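Local coordinates for microcin B17-processing protein McbB (Escherichia coli str. K-12 substr. MG1655, PDB 6GRH), which is needed to process the inactive precursor of microcin B17 into the active antibiotic peptide, working in a complex with McbC and McbD, at residues 189-195 with 286-292; 147-151 with 225-229; 165-170 with 181-187; 249-253 with 266-270. One frame throughout, in Å; residues are numbered along the deposited sequence. Where two conformers were deposited one is given.

The four contacts show how chemistry follows place in a fold. Contact 1 is buried, joined by metal and sulfur: four cysteines hold zinc where the start of helix 193-204 meets the C-terminal loop. Contact 2, only partly buried, lies next to it at the start of helix 150-160 and relies on backbone and serine hydrogen bonds. The two touch through His-193 and Tyr-148. Contacts 3 and 4 are buried and reach the same mixed sheet. In contact 3 backbone pairing and apolar side chains dominate; in contact 4 an arginine does most of the polar joining, beside a leucine on a phenylalanine ring. A Val-183 to Met-267 backbone bond links this pair, and Thr-190 OG1 of contact 1 bonds to Val-183 O.

Contact 1 (189-195 with 286-292); sequences GTPCHFC and HWQACSC. With ZN (zinc ion), chain F.
Cys-192 and Cys-195, a CxxC pair at the start of helix 193-204, face Cys-290 and Cys-292, a CxC pair near the C-terminus, and together they form a Cys4 zinc site. All four SG atoms lie 2.3 Å from the zinc, two from each segment, so the metal ties together pieces of chain some ninety residues apart. Different torsions bring the sulfurs to one point: SG of Cys-192 stands between its backbone N and carbonyl carbon (chi1 83°), whereas SG of Cys-290 swings anti to its N (chi1 -166°). The thiolates also accept backbone N-H groups. Trp-287 N points almost straight at Cys-195 SG, 3.2 Å away with an angle of 169°, and Cys-292 N donates over a longer reach to Cys-290 SG; such bonds would be expected to temper the negative charge gathered round the metal.

Beside the site, His-286 lies across Pro-191 at about a right angle. Pro-191 CG sits over the centre of the imidazole, 3.8 Å from the ring centroid, a CH-pi contact. The ring's edge serves polar partners instead: NE2 makes a weak hydrogen bond to Gly-189 O, which also accepts from Gln-251 of the neighbouring McbC chain. A type I turn from Trp-287 to Cys-290 carries the chain back to the metal, while NE1 of Trp-287 is taken by Glu-212. In that same plane of the His-286 ring lies a water, which donates to Thr-190 O at 2.7 Å.

Contact 2 (147-151 with 225-229); sequences NYHSD and YQMTL
The Tyr-148 ring takes Leu-229 on one face, where CD1 sits 3.7 Å from the centroid in a CH-pi contact, while Thr-228 CA lies at its edge. Setting CG anti to the backbone N (chi1 177°) turns the tyrosine toward this leucine. The imidazole of His-149 has Met-227 O above one face, toward the rim; at its edge, in plane, are Asp-151 N and the amide nitrogen of Gln-226, whose amide plane stands 85° from the ring.

Next along the chain, Ser-150 pairs twice with Met-227. Its backbone N donates to Met-227 O at 3.0 Å, and its OG receives Met-227 N at the same length. OG in turn donates to a water that also bridges Asp-151 OD1 and Tyr-225 O. The contact thus joins the first turn of helix 150-160 to the loop before helix 236-254.

His-149 is the N-cap: its ND1 accepts the N-H of Asp-151 at 3.1 Å. With a backbone N-H pointing at it, ND1 is probably the unprotonated nitrogen, and the N-H groups at the helix start are met partly by this side chain and partly by the carbonyl of the facing loop.

Contact 3 (165-170 with 181-187); sequences GVAFIQ and DGVYSPD
Phe-168 and Tyr-184 form a hydrogen-bonded antiparallel pair, a single beta bridge that continues the pairing of strands 167-174 and 177-180 beyond the latter's end; each residue's N donates to the other's O at 2.8 Å. Their side chains run side by side in the same direction, yet the rings are slid apart: planes 23° from parallel, centroids 5.6 Å apart, and the meeting is between Phe-168 CD1 and Tyr-184 CD2. Pro-186 CD, over the centre of the tyrosine ring, also lies 3.9 Å from Val-166 O.

A second row of bumps is made by Val-183, whose two methyls each meet one of two alternate side chains, Ala-167 and Ile-169. With CG1 anti to the backbone N (chi1 177°), this methyl meets Ala-167 CB at 3.8 Å, while CG2 packs against Ile-169 CD1. Ala-167 also faces Ser-185 CB.

At one end Gln-170 bends at chi2 and crosses Asp-181 at about a right angle. NE2 gives a 2.8 Å hydrogen bond to the anti lone pair of OD2, an oxygen that also accepts from His-193; OE1 is hydrogen-bonded to Tyr-157 OH, and Asp-181 N donates to Gln-170 O. At the other end the two chains draw apart, and waters join Gly-165 and Val-166 to Ser-185 and Asp-187.

Strand 167-174 is flanked on its far edge by strand 139-144, to which Ala-167 and Ile-169 are hydrogen-bonded. Helix 236-254 packs through Leu-253 on Ile-169 and Val-183; Tyr-157 of helix 150-160 meets the Phe-168 and Tyr-184 rings, and Tyr-184 also touches the zinc ligands Cys-192 and Cys-292.

Contact 4 (249-253 with 266-270); sequences RLQEL and FMSSV
Arg-249 and Leu-253, one turn apart on helix 236-254, reach toward the chain leading into strand 269-273, with the backbones well separated: the CA atoms of Leu-253 and Phe-266 are 8.1 Å apart. The arginine leaves with CG anti to its N (chi1 -174°) and then bends at chi2, which carries the guanidinium across the gap. Phe-266 O lies at its edge, near the plane, and is gripped by two nitrogens: NH2 at 2.7 Å and NH1 through a weak bond at 3.0 Å. NE reaches farther along the chain through a water, which accepts from it and donates to Ser-268 O. Glu-252 takes NH1 into a salt bridge by OE1 at 2.7 Å, while Leu-253 CD1 rests over the centre of one guanidinium face.

The other methyl of Leu-253, CD2, lies over a face of the Phe-266 ring, 4.2 Å from its centroid, and Glu-252 O, which accepts a hydrogen bond from Arg-41 of the neighbouring McbC chain, meets that ring at its edge. Phe-38 of the same McbC chain packs edge-to-face with Phe-266, placing the contact beside a subunit interface.

In this buried setting the charge of Arg-249 is probably offset largely by the Glu-252 carboxylate, while NH2 and, weakly, NH1 bond to a carbonyl and NE to a water. Such bonding probably fixes the guanidinium's rotation and joins the helix to the chain that enters strand 269-273.

Contact 1 (189-195 with 286-292)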
loop_
_atom_site.group_PDB
_atom_site.type_symbol
_atom_site.label_atom_id
_atom_site.label_comp_id
_atom_site.label_asym_id
_atom_site.label_seq_id
_atom_site.Cartn_x
_atom_site.Cartn_y
_atom_site.Cartn_z
ATOM N N GLY B 189 0.805 -23.173 6.972
ATOM C CA GLY B 189 -0.259 -22.231 7.318
ATOM C C GLY B 189 -0.406 -21.026 6.393
ATOM O O GLY B 189 -0.887 -19.982 6.832
ATOM N N THR B 190 0.008 -21.167 5.127
ATOM C CA THR B 190 0.003 -20.063 4.163
ATOM C C THR B 190 -1.364 -19.932 3.458
ATOM O O THR B 190 -2.123 -20.908 3.408
ATOM C CB THR B 190 1.084 -20.233 3.079
ATOM O OG1 THR B 190 0.922 -21.481 2.421
ATOM C CG2 THR B 190 2.479 -20.172 3.675
ATOM N N PRO B 191 -1.678 -18.729 2.919
ATOM C CA PRO B 191 -2.992 -18.496 2.317
ATOM C C PRO B 191 -3.255 -19.292 1.064
ATOM O O PRO B 191 -2.381 -19.456 0.243
ATOM C CB PRO B 191 -2.981 -16.993 1.982
ATOM C CG PRO B 191 -1.972 -16.403 2.897
ATOM C CD PRO B 191 -0.906 -17.472 2.996
ATOM N N CYS B 192 -4.509 -19.702 0.932
ATOM C CA CYS B 192 -4.971 -20.518 -0.149
ATOM C C CYS B 192 -5.369 -19.683 -1.365
ATOM O O CYS B 192 -5.257 -18.469 -1.355
ATOM C CB CYS B 192 -6.133 -21.363 0.367
ATOM S SG CYS B 192 -7.736 -20.527 0.373
ATOM N N HIS B 193 -5.774 -20.354 -2.429
ATOM C CA HIS B 193 -6.266 -19.684 -3.628
ATOM C C HIS B 193 -7.360 -18.638 -3.386
ATOM O O HIS B 193 -7.352 -17.564 -3.986
ATOM C CB HIS B 193 -6.857 -20.692 -4.570
ATOM C CG HIS B 193 -7.596 -20.078 -5.700
ATOM N ND1 HIS B 193 -6.967 -19.359 -6.688
ATOM C CD2 HIS B 193 -8.916 -20.083 -6.007
ATOM C CE1 HIS B 193 -7.876 -18.938 -7.554
ATOM N NE2 HIS B 193 -9.064 -19.368 -7.171
ATOM N N PHE B 194 -8.313 -18.970 -2.529
ATOM C CA PHE B 194 -9.464 -18.083 -2.289
ATOM C C PHE B 194 -9.007 -16.803 -1.571
ATOM O O PHE B 194 -9.495 -15.710 -1.864
ATOM C CB PHE B 194 -10.608 -18.856 -1.620
ATOM C CG PHE B 194 -11.156 -19.931 -2.503
ATOM C CD1 PHE B 194 -11.892 -19.593 -3.639
ATOM C CD2 PHE B 194 -10.832 -21.263 -2.289
ATOM C CE1 PHE B 194 -12.325 -20.565 -4.517
ATOM C CE2 PHE B 194 -11.294 -22.255 -3.147
ATOM C CZ PHE B 194 -12.031 -21.908 -4.266
ATOM N N CYS B 195 -7.993 -16.927 -0.712
ATOM C CA CYS B 195 -7.342 -15.764 -0.144
ATOM C C CYS B 195 -6.771 -14.830 -1.220
ATOM O O CYS B 195 -6.861 -13.599 -1.084
ATOM C CB CYS B 195 -6.258 -16.163 0.864
ATOM S SG CYS B 195 -6.890 -16.933 2.361
ATOM N N HIS B 286 -4.291 -13.652 4.635
ATOM C CA HIS B 286 -5.465 -14.543 4.724
ATOM C C HIS B 286 -6.730 -13.695 4.618
ATOM O O HIS B 286 -6.818 -12.623 5.216
ATOM C CB HIS B 286 -5.483 -15.288 6.053
ATOM C CG HIS B 286 -4.407 -16.309 6.189
ATOM N ND1 HIS B 286 -3.161 -16.015 6.695
ATOM C CD2 HIS B 286 -4.396 -17.631 5.895
ATOM C CE1 HIS B 286 -2.424 -17.116 6.695
ATOM N NE2 HIS B 286 -3.154 -18.112 6.225
ATOM N N TRP B 287 -7.669 -14.128 3.795
ATOM C CA TRP B 287 -8.910 -13.397 3.654
ATOM C C TRP B 287 -9.762 -13.673 4.901
ATOM O O TRP B 287 -9.874 -14.822 5.358
ATOM C CB TRP B 287 -9.620 -13.810 2.389
ATOM C CG TRP B 287 -10.926 -13.163 2.171
ATOM C CD1 TRP B 287 -11.239 -11.855 2.340
ATOM C CD2 TRP B 287 -12.093 -13.797 1.657
ATOM N NE1 TRP B 287 -12.530 -11.631 1.964
ATOM C CE2 TRP B 287 -13.077 -12.812 1.532
ATOM C CE3 TRP B 287 -12.390 -15.112 1.271
ATOM C CZ2 TRP B 287 -14.358 -13.091 1.047
ATOM C CZ3 TRP B 287 -13.667 -15.398 0.791
ATOM C CH2 TRP B 287 -14.634 -14.385 0.681
ATOM N N GLN B 288 -10.298 -12.609 5.480
ATOM C CA GLN B 288 -11.078 -12.721 6.708
ATOM C C GLN B 288 -12.223 -13.740 6.649
ATOM O O GLN B 288 -12.532 -14.357 7.682
ATOM C CB GLN B 288 -11.629 -11.348 7.141
ATOM C CG GLN B 288 -12.542 -10.674 6.125
ATOM C CD GLN B 288 -12.800 -9.230 6.473
ATOM O OE1 GLN B 288 -12.786 -8.840 7.654
ATOM N NE2 GLN B 288 -13.000 -8.407 5.451
ATOM N N ALA B 289 -12.875 -13.868 5.479
ATOM C CA ALA B 289 -13.980 -14.799 5.322
ATOM C C ALA B 289 -13.595 -16.190 4.833
ATOM O O ALA B 289 -14.492 -16.993 4.593
ATOM C CB ALA B 289 -15.048 -14.238 4.412
ATOM N N CYS B 290 -12.307 -16.475 4.691
ATOM C CA CYS B 290 -11.854 -17.782 4.221
ATOM C C CYS B 290 -11.697 -18.747 5.378
ATOM O O CYS B 290 -11.234 -18.372 6.427
ATOM C CB CYS B 290 -10.511 -17.669 3.514
ATOM S SG CYS B 290 -10.103 -19.156 2.575
ATOM N N SER B 291 -11.999 -20.009 5.149
ATOM C CA SER B 291 -11.837 -21.039 6.184
ATOM C C SER B 291 -10.564 -21.901 6.038
ATOM O O SER B 291 -10.421 -22.878 6.781
ATOM C CB SER B 291 -13.055 -21.941 6.117
ATOM O OG SER B 291 -13.121 -22.432 4.780
ATOM N N CYS B 292 -9.627 -21.536 5.154
ATOM C CA CYS B 292 -8.414 -22.360 4.974
ATOM C C CYS B 292 -7.606 -22.551 6.267
ATOM O O CYS B 292 -7.098 -23.623 6.540
ATOM C CB CYS B 292 -7.508 -21.861 3.840
ATOM S SG CYS B 292 -6.861 -20.177 3.969
HETATM ZN ZN ZN F . -7.833 -19.067 2.183
HETATM O O HOH W 1 -3.918 -21.127 5.406
#

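Contact 2 (147-151 with 225-229)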
loop_
_atom_site.group_PDB
_atom_site.type_symbol
_atom_site.label_atom_id
_atom_site.label_comp_id
_atom_site.label_asym_id
_atom_site.label_seq_id
_atom_site.Cartn_x
_atom_site.Cartn_y
_atom_site.Cartn_z
ATOM N N ASN B 147 -9.732 -22.094 -18.405
ATOM C CA ASN B 147 -11.143 -21.851 -18.193
ATOM C C ASN B 147 -11.440 -22.026 -16.709
ATOM O O ASN B 147 -11.721 -23.119 -16.235
ATOM C CB ASN B 147 -11.957 -22.752 -19.091
ATOM C CG ASN B 147 -11.578 -22.572 -20.544
ATOM O OD1 ASN B 147 -11.540 -21.440 -21.052
ATOM N ND2 ASN B 147 -11.243 -23.675 -21.219
ATOM N N TYR B 148 -11.368 -20.914 -15.988
ATOM C CA TYR B 148 -11.443 -20.929 -14.534
ATOM C C TYR B 148 -12.879 -21.202 -14.051
ATOM O O TYR B 148 -13.826 -20.705 -14.609
ATOM C CB TYR B 148 -10.959 -19.593 -13.978
ATOM C CG TYR B 148 -11.070 -19.510 -12.497
ATOM C CD1 TYR B 148 -10.040 -19.935 -11.681
ATOM C CD2 TYR B 148 -12.245 -19.026 -11.897
ATOM C CE1 TYR B 148 -10.170 -19.901 -10.303
ATOM C CE2 TYR B 148 -12.380 -18.968 -10.530
ATOM C CZ TYR B 148 -11.342 -19.408 -9.732
ATOM O OH TYR B 148 -11.473 -19.325 -8.379
ATOM N N HIS B 149 -13.008 -22.012 -13.021
ATOM C CA HIS B 149 -14.222 -22.069 -12.215
ATOM C C HIS B 149 -13.749 -22.420 -10.817
ATOM O O HIS B 149 -12.920 -23.334 -10.671
ATOM C CB HIS B 149 -15.238 -23.106 -12.720
ATOM C CG HIS B 149 -16.615 -22.895 -12.165
ATOM N ND1 HIS B 149 -16.911 -23.069 -10.832
ATOM C CD2 HIS B 149 -17.762 -22.469 -12.749
ATOM C CE1 HIS B 149 -18.179 -22.767 -10.615
ATOM N NE2 HIS B 149 -18.719 -22.399 -11.765
ATOM N N SER B 150 -14.270 -21.715 -9.807
ATOM C CA SER B 150 -13.905 -21.946 -8.407
ATOM C C SER B 150 -14.174 -23.360 -7.905
ATOM O O SER B 150 -13.433 -23.838 -7.063
ATOM C CB SER B 150 -14.600 -20.937 -7.474
ATOM O OG SER B 150 -16.005 -21.006 -7.577
ATOM N N ASP B 151 -15.236 -24.001 -8.395
ATOM C CA ASP B 151 -15.525 -25.409 -8.090
ATOM C C ASP B 151 -14.380 -26.378 -8.405
ATOM O O ASP B 151 -14.233 -27.380 -7.723
ATOM C CB ASP B 151 -16.785 -25.903 -8.829
ATOM C CG ASP B 151 -18.082 -25.462 -8.169
ATOM O OD1 ASP B 151 -18.062 -24.868 -7.067
ATOM O OD2 ASP B 151 -19.148 -25.731 -8.756
ATOM N N TYR B 225 -21.015 -19.879 -2.773
ATOM C CA TYR B 225 -19.759 -19.277 -3.197
ATOM C C TYR B 225 -19.316 -19.963 -4.454
ATOM O O TYR B 225 -18.897 -21.127 -4.418
ATOM C CB TYR B 225 -18.656 -19.394 -2.121
ATOM C CG TYR B 225 -17.393 -18.613 -2.467
ATOM C CD1 TYR B 225 -16.406 -19.170 -3.259
ATOM C CD2 TYR B 225 -17.199 -17.305 -2.005
ATOM C CE1 TYR B 225 -15.253 -18.462 -3.586
ATOM C CE2 TYR B 225 -16.044 -16.584 -2.325
ATOM C CZ TYR B 225 -15.064 -17.180 -3.109
ATOM O OH TYR B 225 -13.910 -16.490 -3.460
ATOM N N GLN B 226 -19.454 -19.273 -5.579
ATOM C CA GLN B 226 -18.930 -19.800 -6.828
ATOM C C GLN B 226 -18.720 -18.686 -7.827
ATOM O O GLN B 226 -19.447 -17.674 -7.804
ATOM C CB GLN B 226 -19.817 -20.917 -7.401
ATOM C CG GLN B 226 -20.953 -20.503 -8.338
ATOM C CD GLN B 226 -21.983 -21.613 -8.503
ATOM O OE1 GLN B 226 -23.159 -21.439 -8.159
ATOM N NE2 GLN B 226 -21.541 -22.769 -9.000
ATOM N N MET B 227 -17.726 -18.865 -8.697
ATOM C CA MET B 227 -17.471 -17.881 -9.732
ATOM C C MET B 227 -16.566 -18.329 -10.858
ATOM O O MET B 227 -15.771 -19.264 -10.729
ATOM C CB MET B 227 -16.848 -16.654 -9.107
ATOM C CG MET B 227 -15.743 -17.003 -8.139
ATOM S SD MET B 227 -14.736 -15.552 -8.036
ATOM C CE MET B 227 -13.510 -16.138 -6.865
ATOM N N THR B 228 -16.713 -17.597 -11.952
ATOM C CA THR B 228 -15.818 -17.622 -13.082
ATOM C C THR B 228 -15.133 -16.255 -13.102
ATOM O O THR B 228 -15.488 -15.374 -12.307
ATOM C CB THR B 228 -16.618 -17.837 -14.370
ATOM O OG1 THR B 228 -17.569 -16.782 -14.497
ATOM C CG2 THR B 228 -17.359 -19.185 -14.328
ATOM N N LEU B 229 -14.175 -16.068 -14.003
ATOM C CA LEU B 229 -13.393 -14.829 -14.046
ATOM C C LEU B 229 -13.293 -14.308 -15.468
ATOM O O LEU B 229 -12.933 -15.074 -16.356
ATOM C CB LEU B 229 -11.977 -15.074 -13.537
ATOM C CG LEU B 229 -11.806 -15.537 -12.099
ATOM C CD1 LEU B 229 -10.350 -15.908 -11.830
ATOM C CD2 LEU B 229 -12.303 -14.489 -11.108
HETATM O O HOH W 2 -13.700 -18.270 -15.989
HETATM O O HOH W 3 -17.099 -22.657 -5.891
#

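Contact 3 (165-170 with 181-187)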
loop_
_atom_site.group_PDB
_atom_site.type_symbol
_atom_site.label_atom_id
_atom_site.label_comp_id
_atom_site.label_asym_id
_atom_site.label_seq_id
_atom_site.Cartn_x
_atom_site.Cartn_y
_atom_site.Cartn_z
ATOM N N GLY B 165 2.248 -33.554 3.800
ATOM C CA GLY B 165 3.266 -32.759 3.125
ATOM C C GLY B 165 2.868 -32.082 1.823
ATOM O O GLY B 165 3.730 -31.533 1.150
ATOM N N VAL B 166 1.583 -32.088 1.481
ATOM C CA VAL B 166 1.113 -31.524 0.218
ATOM C C VAL B 166 1.287 -30.006 0.222
ATOM O O VAL B 166 1.358 -29.390 1.284
ATOM C CB VAL B 166 -0.369 -31.869 -0.015
ATOM C CG1 VAL B 166 -1.303 -31.104 0.923
ATOM C CG2 VAL B 166 -0.780 -31.659 -1.451
ATOM N N ALA B 167 1.400 -29.431 -0.959
ATOM C CA ALA B 167 1.225 -28.002 -1.169
ATOM C C ALA B 167 0.620 -27.802 -2.552
ATOM O O ALA B 167 0.668 -28.692 -3.394
ATOM C CB ALA B 167 2.536 -27.243 -1.034
ATOM N N PHE B 168 0.037 -26.629 -2.760
ATOM C CA PHE B 168 -0.626 -26.293 -4.005
ATOM C C PHE B 168 -0.128 -24.963 -4.519
ATOM O O PHE B 168 0.158 -24.039 -3.715
ATOM C CB PHE B 168 -2.141 -26.138 -3.819
ATOM C CG PHE B 168 -2.819 -27.314 -3.183
ATOM C CD1 PHE B 168 -2.787 -27.493 -1.800
ATOM C CD2 PHE B 168 -3.503 -28.215 -3.951
ATOM C CE1 PHE B 168 -3.435 -28.556 -1.197
ATOM C CE2 PHE B 168 -4.163 -29.282 -3.369
ATOM C CZ PHE B 168 -4.136 -29.447 -1.986
ATOM N N ILE B 169 -0.099 -24.854 -5.850
ATOM C CA ILE B 169 0.035 -23.575 -6.541
ATOM C C ILE B 169 -1.075 -23.582 -7.551
ATOM O O ILE B 169 -1.391 -24.633 -8.090
ATOM C CB ILE B 169 1.397 -23.447 -7.245
ATOM C CG1 ILE B 169 2.466 -23.284 -6.176
ATOM C CG2 ILE B 169 1.424 -22.247 -8.201
ATOM C CD1 ILE B 169 3.866 -23.511 -6.660
ATOM N N GLN B 170 -1.708 -22.434 -7.738
ATOM C CA GLN B 170 -2.777 -22.278 -8.701
ATOM C C GLN B 170 -2.421 -21.179 -9.649
ATOM O O GLN B 170 -1.961 -20.111 -9.209
ATOM C CB GLN B 170 -4.105 -21.913 -8.034
ATOM C CG GLN B 170 -4.596 -22.848 -6.949
ATOM C CD GLN B 170 -3.917 -22.695 -5.593
ATOM O OE1 GLN B 170 -3.785 -23.676 -4.869
ATOM N NE2 GLN B 170 -3.558 -21.492 -5.216
ATOM N N ASP B 181 -0.652 -17.936 -7.856
ATOM C CA ASP B 181 -0.823 -17.751 -6.430
ATOM C C ASP B 181 0.450 -18.113 -5.682
ATOM O O ASP B 181 1.310 -18.855 -6.173
ATOM C CB ASP B 181 -1.993 -18.596 -5.889
ATOM C CG ASP B 181 -3.337 -18.141 -6.392
ATOM O OD1 ASP B 181 -3.461 -16.980 -6.894
ATOM O OD2 ASP B 181 -4.291 -18.975 -6.278
ATOM N N GLY B 182 0.587 -17.567 -4.489
ATOM C CA GLY B 182 1.577 -18.049 -3.548
ATOM C C GLY B 182 1.360 -19.522 -3.255
ATOM O O GLY B 182 0.287 -20.070 -3.491
ATOM N N VAL B 183 2.363 -20.144 -2.675
ATOM C CA VAL B 183 2.275 -21.547 -2.369
ATOM C C VAL B 183 1.321 -21.698 -1.203
ATOM O O VAL B 183 1.512 -21.072 -0.164
ATOM C CB VAL B 183 3.637 -22.130 -1.980
ATOM C CG1 VAL B 183 3.462 -23.597 -1.586
ATOM C CG2 VAL B 183 4.623 -22.017 -3.127
ATOM N N TYR B 184 0.282 -22.495 -1.400
ATOM C CA TYR B 184 -0.616 -22.940 -0.351
ATOM C C TYR B 184 -0.171 -24.262 0.279
ATOM O O TYR B 184 -0.325 -25.330 -0.316
ATOM C CB TYR B 184 -2.042 -23.075 -0.909
ATOM C CG TYR B 184 -3.028 -23.610 0.095
ATOM C CD1 TYR B 184 -3.012 -23.192 1.442
ATOM C CD2 TYR B 184 -3.986 -24.537 -0.285
ATOM C CE1 TYR B 184 -3.909 -23.713 2.373
ATOM C CE2 TYR B 184 -4.890 -25.063 0.625
ATOM C CZ TYR B 184 -4.859 -24.655 1.941
ATOM O OH TYR B 184 -5.755 -25.214 2.795
ATOM N N SER B 185 0.344 -24.178 1.501
ATOM C CA SER B 185 0.825 -25.323 2.260
ATOM C C SER B 185 0.058 -25.372 3.565
ATOM O O SER B 185 0.262 -24.506 4.428
ATOM C CB SER B 185 2.307 -25.190 2.550
ATOM O OG SER B 185 2.729 -26.122 3.545
ATOM N N PRO B 186 -0.833 -26.377 3.726
ATOM C CA PRO B 186 -1.490 -26.482 5.016
ATOM C C PRO B 186 -0.523 -26.663 6.178
ATOM O O PRO B 186 -0.729 -26.052 7.229
ATOM C CB PRO B 186 -2.405 -27.692 4.843
ATOM C CG PRO B 186 -2.696 -27.723 3.376
ATOM C CD PRO B 186 -1.487 -27.204 2.702
ATOM N N ASP B 187 0.519 -27.467 6.008
ATOM C CA ASP B 187 1.543 -27.642 7.033
ATOM C C ASP B 187 2.143 -26.295 7.473
ATOM O O ASP B 187 2.329 -26.083 8.656
ATOM C CB ASP B 187 2.693 -28.528 6.546
ATOM C CG ASP B 187 2.354 -30.014 6.542
ATOM O OD1 ASP B 187 1.350 -30.423 7.163
ATOM O OD2 ASP B 187 3.143 -30.780 5.910
HETATM O O HOH W 4 1.150 -32.954 6.403
HETATM O O HOH W 5 0.742 -29.593 3.923
HETATM O O HOH W 6 3.723 -28.264 2.276
HETATM O O HOH W 7 -2.441 -20.035 -2.643
#

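Contact 4 (249-253 with 266-270)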
loop_
_atom_site.group_PDB
_atom_site.type_symbol
_atom_site.label_atom_id
_atom_site.label_comp_id
_atom_site.label_asym_id
_atom_site.label_seq_id
_atom_site.Cartn_x
_atom_site.Cartn_y
_atom_site.Cartn_z
ATOM N N ARG B 249 9.001 -20.607 -12.040
ATOM C CA ARG B 249 8.493 -20.699 -10.698
ATOM C C ARG B 249 8.733 -22.078 -10.077
ATOM O O ARG B 249 9.172 -22.186 -8.931
ATOM C CB ARG B 249 7.016 -20.239 -10.658
ATOM C CG ARG B 249 6.460 -20.168 -9.258
ATOM C CD ARG B 249 7.044 -18.984 -8.514
ATOM N NE ARG B 249 6.520 -18.936 -7.162
ATOM C CZ ARG B 249 7.224 -18.871 -6.036
ATOM N NH1 ARG B 249 8.563 -18.777 -6.031
ATOM N NH2 ARG B 249 6.563 -18.857 -4.880
ATOM N N LEU B 250 8.452 -23.131 -10.813
ATOM C CA LEU B 250 8.756 -24.480 -10.347
ATOM C C LEU B 250 10.232 -24.662 -10.095
ATOM O O LEU B 250 10.638 -25.314 -9.119
ATOM C CB LEU B 250 8.278 -25.543 -11.350
ATOM C CG LEU B 250 6.837 -26.032 -11.255
ATOM C CD1 LEU B 250 6.543 -26.939 -12.436
ATOM C CD2 LEU B 250 6.546 -26.725 -9.926
ATOM N N GLN B 251 11.040 -24.105 -11.002
ATOM C CA GLN B 251 12.488 -24.145 -10.865
ATOM C C GLN B 251 12.953 -23.473 -9.575
ATOM O O GLN B 251 13.756 -24.068 -8.840
ATOM C CB GLN B 251 13.151 -23.566 -12.096
ATOM C CG GLN B 251 14.665 -23.634 -12.072
ATOM C CD GLN B 251 15.291 -23.285 -13.404
ATOM O OE1 GLN B 251 14.599 -22.942 -14.371
ATOM N NE2 GLN B 251 16.594 -23.467 -13.491
ATOM N N GLU B 252 12.398 -22.289 -9.259
ATOM C CA GLU B 252 12.722 -21.602 -8.020
ATOM C C GLU B 252 12.454 -22.453 -6.800
ATOM O O GLU B 252 13.248 -22.466 -5.863
ATOM C CB GLU B 252 11.893 -20.320 -7.831
ATOM C CG GLU B 252 12.290 -19.172 -8.700
ATOM C CD GLU B 252 11.261 -18.025 -8.693
ATOM O OE1 GLU B 252 10.337 -18.010 -7.847
ATOM O OE2 GLU B 252 11.396 -17.138 -9.565
ATOM N N LEU B 253 11.316 -23.130 -6.816
ATOM C CA LEU B 253 10.823 -23.884 -5.663
ATOM C C LEU B 253 11.451 -25.263 -5.507
ATOM O O LEU B 253 11.768 -25.647 -4.381
ATOM C CB LEU B 253 9.297 -24.048 -5.734
ATOM C CG LEU B 253 8.508 -22.730 -5.563
ATOM C CD1 LEU B 253 7.079 -22.916 -6.035
ATOM C CD2 LEU B 253 8.535 -22.263 -4.126
ATOM N N PHE B 266 9.801 -15.573 -1.070
ATOM C CA PHE B 266 10.003 -16.866 -1.757
ATOM C C PHE B 266 8.693 -17.631 -2.019
ATOM O O PHE B 266 8.514 -18.226 -3.073
ATOM C CB PHE B 266 10.943 -17.720 -0.898
ATOM C CG PHE B 266 11.254 -19.069 -1.467
ATOM C CD1 PHE B 266 11.866 -19.191 -2.701
ATOM C CD2 PHE B 266 10.945 -20.220 -0.755
ATOM C CE1 PHE B 266 12.181 -20.439 -3.218
ATOM C CE2 PHE B 266 11.259 -21.482 -1.275
ATOM C CZ PHE B 266 11.865 -21.579 -2.512
ATOM N N MET B 267 7.762 -17.603 -1.086
ATOM C CA MET B 267 6.503 -18.309 -1.311
ATOM C C MET B 267 5.358 -17.429 -1.788
ATOM O O MET B 267 4.211 -17.888 -1.827
ATOM C CB MET B 267 6.119 -19.065 -0.060
ATOM C CG MET B 267 7.077 -20.213 0.188
ATOM S SD MET B 267 6.646 -21.077 1.696
ATOM C CE MET B 267 4.949 -21.552 1.394
ATOM N N SER B 268 5.657 -16.177 -2.151
ATOM C CA SER B 268 4.608 -15.229 -2.507
ATOM C C SER B 268 4.039 -15.377 -3.925
ATOM O O SER B 268 4.628 -16.016 -4.801
ATOM C CB SER B 268 5.137 -13.797 -2.328
ATOM O OG SER B 268 5.522 -13.628 -0.995
ATOM N N SER B 269 2.901 -14.721 -4.145
ATOM C CA SER B 269 2.242 -14.709 -5.438
ATOM C C SER B 269 3.101 -13.957 -6.470
ATOM O O SER B 269 3.864 -13.076 -6.114
ATOM C CB SER B 269 0.862 -14.050 -5.334
ATOM O OG SER B 269 1.007 -12.643 -5.173
ATOM N N VAL B 270 2.915 -14.305 -7.742
ATOM C CA VAL B 270 3.574 -13.671 -8.866
ATOM C C VAL B 270 2.477 -13.381 -9.879
ATOM O O VAL B 270 1.768 -14.292 -10.277
ATOM C CB VAL B 270 4.616 -14.607 -9.523
ATOM C CG1 VAL B 270 5.259 -13.920 -10.743
ATOM C CG2 VAL B 270 5.660 -15.035 -8.503
HETATM O O HOH W 8 3.988 -18.186 -6.341
#